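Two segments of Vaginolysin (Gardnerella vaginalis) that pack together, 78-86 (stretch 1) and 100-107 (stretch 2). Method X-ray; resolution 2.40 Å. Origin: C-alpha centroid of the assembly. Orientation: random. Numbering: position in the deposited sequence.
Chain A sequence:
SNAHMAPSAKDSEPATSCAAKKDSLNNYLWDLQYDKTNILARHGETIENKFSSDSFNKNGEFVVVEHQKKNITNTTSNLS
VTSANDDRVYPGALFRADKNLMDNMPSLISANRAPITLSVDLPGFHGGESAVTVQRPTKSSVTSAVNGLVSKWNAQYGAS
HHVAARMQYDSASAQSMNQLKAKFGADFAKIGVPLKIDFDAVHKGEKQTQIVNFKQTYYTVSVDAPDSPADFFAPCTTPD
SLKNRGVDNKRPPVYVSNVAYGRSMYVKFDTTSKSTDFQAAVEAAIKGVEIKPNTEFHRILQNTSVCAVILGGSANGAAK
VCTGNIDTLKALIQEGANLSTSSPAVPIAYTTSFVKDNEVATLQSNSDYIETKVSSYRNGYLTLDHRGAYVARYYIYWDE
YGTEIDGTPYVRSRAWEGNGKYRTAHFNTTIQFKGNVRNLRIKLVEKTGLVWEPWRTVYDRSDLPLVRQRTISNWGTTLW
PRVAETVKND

Stretch 1, residues 78-86: NLSVTSAND
Stretch 2, residues 100-107: NLMDNMPS

Stretch 1 enters extended, Leu-79 and Ser-80 forming a short strand segment (phi/psi -87/145° and -78/145°). Val-81 (-97/134°) and Thr-82 (-131/171°) remain extended before the chain turns through Ser-83 (-61/-32°), Ala-84 (-75/-33°) and Asn-85 (-109/-5°), and a weak bond from Asp-86 N to Thr-82 O (2.9 Å) spans this turn. Stretch 2 starts in the final turn of a helix, residues 100-102. After Asp-103 (-88/2°), Asn-104 adopts positive phi (69/27°) in a Schellman motif, with Asn-104 N bonded to Leu-101 O and Met-105 N to Asn-100 O, both at 2.9 Å. Met-105 (-129/59°) and Pro-106 (-64/146°) continue in non-helical conformations, Pro-106 CA lying 4.2 Å from Leu-101 CA. The closest CA atoms across the stretches are those of Asn-85 and Met-105, 5.5 Å apart.

Two asparagines join the stretches by side chain-to-backbone hydrogen bonds. Asn-104, with chi1 between wells at -145° and chi2 24°, donates from ND2 to Ser-80 O (3.1 Å, 151°). In return, Asn-85 ND2 donates to Asn-104 O (3.1 Å, 167°). Asn-85 has a p rotamer (chi2 32°), which also lets its OD1 accept from Thr-82 N at 3.0 Å and a nearly linear 178°, so the same amide braces its own turn while reaching across. Its ND2 adds a weak bond to Ser-80 O (3.4 Å). Thr-82, chi1 p, accepts weak bonds at OG1 from Ala-84 N and Asn-85 N, both 3.3 Å.

Apolar contacts flank this polar network. The CA-to-CB bond of Leu-79 (m, chi2 81°) points toward stretch 2, and CD2 lies 3.9 Å from CD1 of Leu-101 (t, chi2 56°). The CA-to-CB bond of Met-105 points sideways, but with m at all three chi angles its end comes nearer, with SD 3.5 Å from Ala-84 CB. Asn-85 CB lies 4.2 Å from Pro-106 CD.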

ATOM      1  N   ASN A  78       6.906 -25.898 -25.273  1.00 37.39           N
ATOM      2  CA  ASN A  78       7.036 -25.315 -26.605  1.00 42.61           C
ATOM      3  C   ASN A  78       8.381 -24.592 -26.660  1.00 40.29           C
ATOM      4  O   ASN A  78       8.477 -23.402 -26.358  1.00 48.71           O
ATOM      5  CB  ASN A  78       5.866 -24.374 -26.884  1.00 48.10           C
ATOM      6  CG  ASN A  78       5.786 -23.951 -28.334  1.00 48.72           C
ATOM      7  OD1 ASN A  78       6.216 -22.857 -28.697  1.00 55.76           O
ATOM      8  ND2 ASN A  78       5.233 -24.818 -29.173  1.00 56.67           N
ATOM      9  N   LEU A  79       9.421 -25.324 -27.048  1.00 40.41           N
ATOM     10  CA  LEU A  79      10.780 -24.803 -27.042  1.00 36.82           C
ATOM     11  C   LEU A  79      11.084 -24.076 -28.345  1.00 35.93           C
ATOM     12  O   LEU A  79      10.626 -24.467 -29.420  1.00 41.47           O
ATOM     13  CB  LEU A  79      11.794 -25.928 -26.835  1.00 39.29           C
ATOM     14  CG  LEU A  79      11.804 -26.583 -25.452  1.00 49.87           C
ATOM     15  CD1 LEU A  79      10.693 -27.615 -25.325  1.00 45.95           C
ATOM     16  CD2 LEU A  79      13.163 -27.214 -25.173  1.00 51.66           C
ATOM     17  N   SER A  80      11.879 -23.015 -28.236  1.00 34.63           N
ATOM     18  CA  SER A  80      12.207 -22.190 -29.388  1.00 42.54           C
ATOM     19  C   SER A  80      13.270 -22.854 -30.253  1.00 37.35           C
ATOM     20  O   SER A  80      14.171 -23.535 -29.758  1.00 39.33           O
ATOM     21  CB  SER A  80      12.704 -20.814 -28.942  1.00 40.56           C
ATOM     22  OG  SER A  80      11.672 -20.072 -28.320  1.00 42.60           O
ATOM     23  N   VAL A  81      13.148 -22.649 -31.562  1.00 40.58           N
ATOM     24  CA  VAL A  81      14.156 -23.069 -32.529  1.00 40.81           C
ATOM     25  C   VAL A  81      15.049 -21.874 -32.825  1.00 36.59           C
ATOM     26  O   VAL A  81      14.557 -20.762 -33.051  1.00 42.46           O
ATOM     27  CB  VAL A  81      13.503 -23.609 -33.814  1.00 39.31           C
ATOM     28  CG1 VAL A  81      14.557 -23.916 -34.872  1.00 39.30           C
ATOM     29  CG2 VAL A  81      12.684 -24.854 -33.507  1.00 32.12           C
ATOM     30  N   THR A  82      16.360 -22.101 -32.826  1.00 40.59           N
ATOM     31  CA  THR A  82      17.340 -21.046 -33.024  1.00 33.45           C
ATOM     32  C   THR A  82      18.347 -21.482 -34.078  1.00 41.17           C
ATOM     33  O   THR A  82      18.373 -22.637 -34.510  1.00 46.39           O
ATOM     34  CB  THR A  82      18.077 -20.711 -31.720  1.00 36.36           C
ATOM     35  OG1 THR A  82      18.847 -21.844 -31.300  1.00 43.19           O
ATOM     36  CG2 THR A  82      17.093 -20.337 -30.626  1.00 35.16           C
ATOM     37  N   SER A  83      19.188 -20.532 -34.489  1.00 38.68           N
ATOM     38  CA  SER A  83      20.291 -20.859 -35.386  1.00 41.14           C
ATOM     39  C   SER A  83      21.241 -21.864 -34.749  1.00 45.80           C
ATOM     40  O   SER A  83      21.838 -22.688 -35.451  1.00 43.75           O
ATOM     41  CB  SER A  83      21.046 -19.587 -35.768  1.00 47.84           C
ATOM     42  OG  SER A  83      22.165 -19.882 -36.585  1.00 63.80           O
ATOM     43  N   ALA A  84      21.385 -21.819 -33.423  1.00 51.32           N
ATOM     44  CA  ALA A  84      22.358 -22.659 -32.739  1.00 43.90           C
ATOM     45  C   ALA A  84      21.909 -24.112 -32.642  1.00 43.95           C
ATOM     46  O   ALA A  84      22.753 -25.015 -32.682  1.00 53.15           O
ATOM     47  CB  ALA A  84      22.630 -22.111 -31.337  1.00 37.52           C
ATOM     48  N   ASN A  85      20.606 -24.363 -32.512  1.00 46.23           N
ATOM     49  CA  ASN A  85      20.105 -25.718 -32.333  1.00 44.11           C
ATOM     50  C   ASN A  85      19.361 -26.262 -33.545  1.00 49.15           C
ATOM     51  O   ASN A  85      18.977 -27.437 -33.533  1.00 48.17           O
ATOM     52  CB  ASN A  85      19.185 -25.789 -31.099  1.00 39.51           C
ATOM     53  CG  ASN A  85      17.902 -24.988 -31.264  1.00 42.41           C
ATOM     54  OD1 ASN A  85      17.370 -24.847 -32.365  1.00 42.68           O
ATOM     55  ND2 ASN A  85      17.398 -24.458 -30.157  1.00 39.53           N
ATOM     56  N   ASP A  86      19.154 -25.453 -34.587  1.00 47.49           N
ATOM     57  CA  ASP A  86      18.451 -25.935 -35.771  1.00 47.41           C
ATOM     58  C   ASP A  86      19.102 -27.190 -36.336  1.00 47.46           C
ATOM     59  O   ASP A  86      18.425 -28.010 -36.966  1.00 41.93           O
ATOM     60  CB  ASP A  86      18.407 -24.835 -36.837  1.00 43.06           C
ATOM     61  CG  ASP A  86      17.472 -25.167 -37.982  1.00 49.88           C
ATOM     62  OD1 ASP A  86      16.423 -25.797 -37.734  1.00 52.76           O
ATOM     63  OD2 ASP A  86      17.783 -24.796 -39.135  1.00 56.55           O
ATOM     64  N   ASN A 100      21.711 -30.280 -21.529  1.00 41.08           N
ATOM     65  CA  ASN A 100      21.765 -29.645 -22.840  1.00 39.23           C
ATOM     66  C   ASN A 100      20.372 -29.258 -23.319  1.00 39.82           C
ATOM     67  O   ASN A 100      20.149 -28.129 -23.773  1.00 40.39           O
ATOM     68  CB  ASN A 100      22.443 -30.577 -23.844  1.00 45.14           C
ATOM     69  CG  ASN A 100      23.948 -30.638 -23.662  1.00 51.77           C
ATOM     70  OD1 ASN A 100      24.572 -29.669 -23.227  1.00 52.55           O
ATOM     71  ND2 ASN A 100      24.537 -31.780 -23.994  1.00 52.56           N
ATOM     72  N   LEU A 101      19.416 -30.186 -23.226  1.00 39.15           N
ATOM     73  CA  LEU A 101      18.048 -29.872 -23.621  1.00 38.74           C
ATOM     74  C   LEU A 101      17.497 -28.714 -22.799  1.00 34.89           C
ATOM     75  O   LEU A 101      16.830 -27.822 -23.337  1.00 43.22           O
ATOM     76  CB  LEU A 101      17.159 -31.107 -23.469  1.00 27.15           C
ATOM     77  CG  LEU A 101      15.673 -30.916 -23.792  1.00 32.61           C
ATOM     78  CD1 LEU A 101      15.472 -30.368 -25.199  1.00 27.95           C
ATOM     79  CD2 LEU A 101      14.930 -32.228 -23.627  1.00 35.91           C
ATOM     80  N   MET A 102      17.773 -28.704 -21.493  1.00 34.00           N
ATOM     81  CA  MET A 102      17.309 -27.612 -20.646  1.00 38.50           C
ATOM     82  C   MET A 102      17.918 -26.283 -21.065  1.00 41.93           C
ATOM     83  O   MET A 102      17.305 -25.229 -20.862  1.00 43.08           O
ATOM     84  CB  MET A 102      17.637 -27.912 -19.182  1.00 34.54           C
ATOM     85  CG  MET A 102      16.801 -29.038 -18.596  1.00 40.16           C
ATOM     86  SD  MET A 102      16.936 -29.187 -16.804  1.00 50.95           S
ATOM     87  CE  MET A 102      18.569 -29.898 -16.630  1.00 45.61           C
ATOM     88  N   ASP A 103      19.113 -26.307 -21.652  1.00 41.75           N
ATOM     89  CA  ASP A 103      19.747 -25.102 -22.167  1.00 43.07           C
ATOM     90  C   ASP A 103      19.353 -24.801 -23.608  1.00 44.16           C
ATOM     91  O   ASP A 103      19.848 -23.825 -24.181  1.00 39.31           O
ATOM     92  CB  ASP A 103      21.271 -25.225 -22.063  1.00 43.24           C
ATOM     93  CG  ASP A 103      21.754 -25.257 -20.625  1.00 53.40           C
ATOM     94  OD1 ASP A 103      20.970 -24.894 -19.724  1.00 54.31           O
ATOM     95  OD2 ASP A 103      22.921 -25.638 -20.399  1.00 50.55           O
ATOM     96  N   ASN A 104      18.477 -25.614 -24.201  1.00 41.33           N
ATOM     97  CA  ASN A 104      18.016 -25.434 -25.575  1.00 36.93           C
ATOM     98  C   ASN A 104      19.121 -25.714 -26.590  1.00 39.06           C
ATOM     99  O   ASN A 104      19.110 -25.171 -27.697  1.00 43.64           O
ATOM    100  CB  ASN A 104      17.443 -24.029 -25.791  1.00 41.43           C
ATOM    101  CG  ASN A 104      16.274 -24.019 -26.760  1.00 38.07           C
ATOM    102  OD1 ASN A 104      15.600 -25.031 -26.949  1.00 36.24           O
ATOM    103  ND2 ASN A 104      16.026 -22.870 -27.376  1.00 43.61           N
ATOM    104  N   MET A 105      20.078 -26.562 -26.222  1.00 38.42           N
ATOM    105  CA  MET A 105      21.128 -27.024 -27.131  1.00 41.07           C
ATOM    106  C   MET A 105      21.189 -28.544 -27.090  1.00 40.94           C
ATOM    107  O   MET A 105      22.223 -29.135 -26.766  1.00 42.51           O
ATOM    108  CB  MET A 105      22.477 -26.411 -26.757  1.00 40.42           C
ATOM    109  CG  MET A 105      22.628 -24.953 -27.152  1.00 43.63           C
ATOM    110  SD  MET A 105      22.445 -24.684 -28.927  1.00 54.95           S
ATOM    111  CE  MET A 105      23.712 -25.770 -29.583  1.00 58.12           C
ATOM    112  N   PRO A 106      20.090 -29.215 -27.427  1.00 35.73           N
ATOM    113  CA  PRO A 106      20.043 -30.670 -27.268  1.00 38.57           C
ATOM    114  C   PRO A 106      21.060 -31.365 -28.159  1.00 39.26           C
ATOM    115  O   PRO A 106      21.362 -30.917 -29.268  1.00 38.69           O
ATOM    116  CB  PRO A 106      18.608 -31.025 -27.669  1.00 35.82           C
ATOM    117  CG  PRO A 106      18.198 -29.933 -28.598  1.00 32.64           C
ATOM    118  CD  PRO A 106      18.888 -28.693 -28.102  1.00 36.19           C
ATOM    119  N   SER A 107      21.595 -32.470 -27.651  1.00 34.65           N
ATOM    120  CA  SER A 107      22.504 -33.324 -28.400  1.00 38.86           C
ATOM    121  C   SER A 107      21.779 -34.602 -28.791  1.00 35.35           C
ATOM    122  O   SER A 107      21.005 -35.156 -28.003  1.00 33.10           O
ATOM    123  CB  SER A 107      23.754 -33.658 -27.582  1.00 43.09           C
ATOM    124  OG  SER A 107      23.414 -34.341 -26.388  1.00 53.24           O
TER